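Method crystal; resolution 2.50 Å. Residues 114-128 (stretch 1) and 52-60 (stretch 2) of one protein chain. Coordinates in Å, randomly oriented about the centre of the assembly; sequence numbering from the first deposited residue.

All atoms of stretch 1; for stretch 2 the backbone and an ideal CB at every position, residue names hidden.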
# COMPACT_ATOMS: atom_id res chain seq x y z
N LEU A 114 -8.35 3.77 11.55
CA LEU A 114 -9.59 4.12 10.85
C LEU A 114 -9.33 4.96 9.60
O LEU A 114 -9.91 4.73 8.54
CB LEU A 114 -10.53 4.85 11.79
CG LEU A 114 -11.18 3.95 12.85
CD1 LEU A 114 -12.07 4.77 13.76
CD2 LEU A 114 -11.96 2.84 12.18
N ILE A 115 -8.43 5.94 9.74
CA ILE A 115 -8.07 6.80 8.63
C ILE A 115 -7.42 6.00 7.50
O ILE A 115 -7.83 6.12 6.34
CB ILE A 115 -7.13 7.93 9.10
CG1 ILE A 115 -7.86 8.87 10.05
CG2 ILE A 115 -6.59 8.70 7.90
CD1 ILE A 115 -6.97 9.90 10.68
N SER A 116 -6.41 5.20 7.83
CA SER A 116 -5.70 4.38 6.84
C SER A 116 -6.63 3.44 6.08
O SER A 116 -6.51 3.28 4.87
CB SER A 116 -4.60 3.56 7.52
OG SER A 116 -3.74 4.38 8.29
N ASN A 117 -7.53 2.81 6.82
CA ASN A 117 -8.59 1.94 6.29
C ASN A 117 -9.47 2.71 5.30
O ASN A 117 -9.71 2.26 4.18
CB ASN A 117 -9.40 1.40 7.48
CG ASN A 117 -10.44 0.36 7.09
OD1 ASN A 117 -10.95 0.33 5.98
ND2 ASN A 117 -10.78 -0.50 8.04
N ALA A 118 -9.95 3.87 5.72
CA ALA A 118 -10.85 4.68 4.91
C ALA A 118 -10.18 5.17 3.64
O ALA A 118 -10.78 5.13 2.57
CB ALA A 118 -11.36 5.87 5.73
N PHE A 119 -8.94 5.64 3.75
CA PHE A 119 -8.18 6.11 2.59
C PHE A 119 -7.95 4.99 1.56
O PHE A 119 -8.18 5.18 0.37
CB PHE A 119 -6.84 6.72 3.04
CG PHE A 119 -6.14 7.52 1.98
CD1 PHE A 119 -6.83 8.41 1.18
CD2 PHE A 119 -4.77 7.38 1.79
CE1 PHE A 119 -6.17 9.15 0.19
CE2 PHE A 119 -4.10 8.11 0.81
CZ PHE A 119 -4.81 8.99 0.01
N LEU A 120 -7.49 3.83 2.03
CA LEU A 120 -7.31 2.68 1.14
C LEU A 120 -8.64 2.23 0.51
O LEU A 120 -8.71 2.01 -0.69
CB LEU A 120 -6.67 1.52 1.90
CG LEU A 120 -5.21 1.72 2.31
CD1 LEU A 120 -4.68 0.56 3.12
CD2 LEU A 120 -4.34 1.93 1.07
N SER A 121 -9.67 2.11 1.34
CA SER A 121 -11.02 1.80 0.85
C SER A 121 -11.43 2.75 -0.26
O SER A 121 -11.92 2.33 -1.31
CB SER A 121 -12.04 1.90 1.99
OG SER A 121 -12.58 0.62 2.29
N PHE A 122 -11.22 4.04 -0.02
CA PHE A 122 -11.53 5.08 -0.98
C PHE A 122 -10.81 4.86 -2.30
O PHE A 122 -11.43 4.93 -3.36
CB PHE A 122 -11.17 6.45 -0.40
CG PHE A 122 -11.29 7.57 -1.38
CD1 PHE A 122 -12.53 8.07 -1.74
CD2 PHE A 122 -10.16 8.15 -1.92
CE1 PHE A 122 -12.64 9.10 -2.64
CE2 PHE A 122 -10.27 9.19 -2.82
CZ PHE A 122 -11.52 9.66 -3.18
N LEU A 123 -9.51 4.59 -2.24
CA LEU A 123 -8.72 4.44 -3.46
C LEU A 123 -9.10 3.16 -4.21
O LEU A 123 -9.03 3.12 -5.44
CB LEU A 123 -7.22 4.44 -3.14
CG LEU A 123 -6.69 5.73 -2.49
CD1 LEU A 123 -5.25 5.57 -2.01
CD2 LEU A 123 -6.81 6.93 -3.44
N VAL A 124 -9.52 2.13 -3.48
CA VAL A 124 -9.97 0.90 -4.12
C VAL A 124 -11.28 1.12 -4.88
O VAL A 124 -11.40 0.70 -6.03
CB VAL A 124 -10.17 -0.23 -3.10
CG1 VAL A 124 -10.92 -1.39 -3.74
CG2 VAL A 124 -8.83 -0.70 -2.54
N GLN A 125 -12.24 1.78 -4.24
CA GLN A 125 -13.53 2.07 -4.88
C GLN A 125 -13.36 2.86 -6.17
O GLN A 125 -14.06 2.62 -7.14
CB GLN A 125 -14.45 2.85 -3.93
CG GLN A 125 -14.79 2.10 -2.64
CD GLN A 125 -15.51 2.98 -1.62
OE1 GLN A 125 -16.18 3.95 -1.99
NE2 GLN A 125 -15.38 2.64 -0.34
N THR A 126 -12.41 3.80 -6.18
CA THR A 126 -12.29 4.73 -7.29
C THR A 126 -11.29 4.30 -8.36
O THR A 126 -11.17 4.97 -9.38
CB THR A 126 -11.88 6.13 -6.80
OG1 THR A 126 -10.59 6.06 -6.18
CG2 THR A 126 -12.88 6.68 -5.80
N HIS A 127 -10.58 3.20 -8.15
CA HIS A 127 -9.58 2.78 -9.13
C HIS A 127 -9.86 1.37 -9.62
O HIS A 127 -9.20 0.87 -10.53
CB HIS A 127 -8.17 2.88 -8.55
CG HIS A 127 -7.75 4.29 -8.31
ND1 HIS A 127 -6.99 5.00 -9.22
CD2 HIS A 127 -8.03 5.15 -7.31
CE1 HIS A 127 -6.80 6.23 -8.76
NE2 HIS A 127 -7.43 6.34 -7.61
N GLN A 128 -10.86 0.75 -9.01
CA GLN A 128 -11.38 -0.52 -9.47
C GLN A 128 -11.88 -0.42 -10.92
O GLN A 128 -12.73 0.40 -11.22
CB GLN A 128 -12.51 -0.98 -8.55
CG GLN A 128 -13.10 -2.32 -8.91
CD GLN A 128 -12.09 -3.43 -8.77
OE1 GLN A 128 -11.42 -3.81 -9.74
NE2 GLN A 128 -11.97 -3.97 -7.56
N UNK A 52 1.83 5.22 -13.16
CA UNK A 52 1.71 5.38 -11.72
C UNK A 52 1.06 6.70 -11.36
O UNK A 52 1.27 7.71 -12.03
CB UNK A 52 3.08 5.28 -11.06
N UNK A 53 0.27 6.67 -10.30
CA UNK A 53 -0.43 7.84 -9.79
C UNK A 53 -0.11 7.99 -8.31
O UNK A 53 -0.34 7.07 -7.54
CB UNK A 53 -1.94 7.73 -10.02
N UNK A 54 0.46 9.13 -7.92
CA UNK A 54 0.77 9.37 -6.51
C UNK A 54 -0.41 9.93 -5.74
O UNK A 54 -1.13 10.79 -6.25
CB UNK A 54 1.96 10.33 -6.39
N UNK A 55 -0.59 9.46 -4.51
CA UNK A 55 -1.59 10.01 -3.60
C UNK A 55 -0.98 10.25 -2.23
O UNK A 55 -0.28 9.39 -1.70
CB UNK A 55 -2.80 9.07 -3.49
N UNK A 56 -1.27 11.41 -1.66
CA UNK A 56 -0.83 11.69 -0.30
C UNK A 56 -1.94 12.33 0.51
O UNK A 56 -2.56 13.30 0.09
CB UNK A 56 0.40 12.60 -0.31
N UNK A 57 -2.19 11.78 1.69
CA UNK A 57 -3.20 12.32 2.58
C UNK A 57 -2.54 12.79 3.86
O UNK A 57 -1.92 12.00 4.57
CB UNK A 57 -4.28 11.28 2.88
N UNK A 58 -2.68 14.08 4.15
CA UNK A 58 -2.27 14.63 5.44
C UNK A 58 -3.51 14.90 6.28
O UNK A 58 -4.49 15.48 5.80
CB UNK A 58 -1.45 15.91 5.26
N UNK A 59 -3.45 14.48 7.53
CA UNK A 59 -4.57 14.67 8.43
C UNK A 59 -4.12 15.51 9.60
O UNK A 59 -3.09 15.23 10.22
CB UNK A 59 -5.14 13.33 8.90
N UNK A 60 -4.88 16.56 9.90
CA UNK A 60 -4.52 17.44 10.99
C UNK A 60 -5.70 17.68 11.91
O UNK A 60 -6.85 17.38 11.56
CB UNK A 60 -3.99 18.77 10.45

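The strand runs nearly antiparallel to the helix, at 149°, with 10.8 Å between axes. Its extended backbone angles make alternate CA-to-CB bonds point at the helix, so odd positions from 53 to 59 carry the contact.

Position 52 has nothing of the helix within 5.5 Å of its ideal CB, so stretch 1 sets no preference; it is Cys-52.

At position 53 the CB points toward the helix, but CA lies 10.5 Å from the CA of His-127, and the ideal CB is still 5.2 Å from His-127 CE1. A small residue would leave that gap open; a longer chain could bridge it, and the imidazole edge favours a polar or acidic end, though an apolar one could also fit. The residue is Glu-53. With chi1 and chi2 both t, it extends until OE1 sits 3.0 Å from His-127 CE1, at the ring edge and near its plane.

Position 54 again faces open space as far as the helix is concerned, and it is Asn-54.

Position 55 points toward the helix, its ideal CB 4.0 Å from Phe-119 CZ and 4.5 Å from Leu-123 CD1. The apolar surroundings suit a leucine, methionine or aromatic, while His-127 further along makes a polar ring equally plausible. His-55 combines both characters. Leu-123 CD2 lies over one face of its ring, 3.9 Å from the ring centroid and 9° off the normal, a CH-pi contact. Its NE2 comes 3.7 Å from His-127 NE2, the two ring planes being at 85°, and 2.9 Å from Glu-53 OE2, so the strand's own carboxylate reaches this imidazole too.

Position 56 turns its CB away from the helix, which therefore places little demand on it. Phe-56 directs its ring off that side; its backbone C still lies 4.4 Å from Phe-119 CZ.

At position 57 the backbone comes nearest, CA to CA 8.0 Å from Phe-119, and the ideal CB is 3.7 Å from Phe-119 CZ. An aliphatic chain that can continue past the ring toward Ile-115 would suit: leucine, isoleucine or methionine. Leu-57 does this. Its CB lies over a face of the Phe-119 ring, 3.8 Å from the centroid, while CD2 packs 3.9 Å from Ile-115 CG2.

Position 58 is out of the helix's reach, and is Ala-58.

Position 59 has its ideal CB 4.3 Å from Ile-115 CD1. That short gap asks for a compact apolar group, valine, isoleucine or perhaps alanine. Val-59 places CG1 3.8 Å from Ile-115 CD1.

Position 60 lies beyond reach; Ser-60 bonds through OG elsewhere in the structure.

Stretch 2, residues 52-60: CENHFLAVS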
# COMPACT_ATOMS: atom_id res chain seq x y z
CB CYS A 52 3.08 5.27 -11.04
SG CYS A 52 2.96 5.25 -9.23
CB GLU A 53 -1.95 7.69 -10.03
CG GLU A 53 -2.84 8.78 -9.44
CD GLU A 53 -4.34 8.50 -9.67
OE1 GLU A 53 -4.66 7.50 -10.35
OE2 GLU A 53 -5.20 9.28 -9.19
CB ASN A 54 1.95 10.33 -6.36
CG ASN A 54 3.21 9.82 -7.01
OD1 ASN A 54 3.39 8.63 -7.24
ND2 ASN A 54 4.11 10.75 -7.33
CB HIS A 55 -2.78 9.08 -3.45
CG HIS A 55 -3.58 8.92 -4.69
ND1 HIS A 55 -4.66 9.73 -4.99
CD2 HIS A 55 -3.48 8.04 -5.71
CE1 HIS A 55 -5.18 9.35 -6.14
NE2 HIS A 55 -4.49 8.32 -6.60
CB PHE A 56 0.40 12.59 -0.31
CG PHE A 56 0.88 12.93 1.06
CD1 PHE A 56 1.54 11.99 1.83
CD2 PHE A 56 0.67 14.19 1.59
CE1 PHE A 56 1.98 12.30 3.10
CE2 PHE A 56 1.10 14.51 2.85
CZ PHE A 56 1.76 13.56 3.61
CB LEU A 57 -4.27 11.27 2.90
CG LEU A 57 -5.25 11.62 4.03
CD1 LEU A 57 -6.14 12.80 3.63
CD2 LEU A 57 -6.10 10.42 4.42
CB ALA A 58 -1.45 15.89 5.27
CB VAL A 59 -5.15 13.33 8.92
CG1 VAL A 59 -6.37 13.58 9.80
CG2 VAL A 59 -5.51 12.44 7.73
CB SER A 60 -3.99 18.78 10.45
OG SER A 60 -4.90 19.34 9.53
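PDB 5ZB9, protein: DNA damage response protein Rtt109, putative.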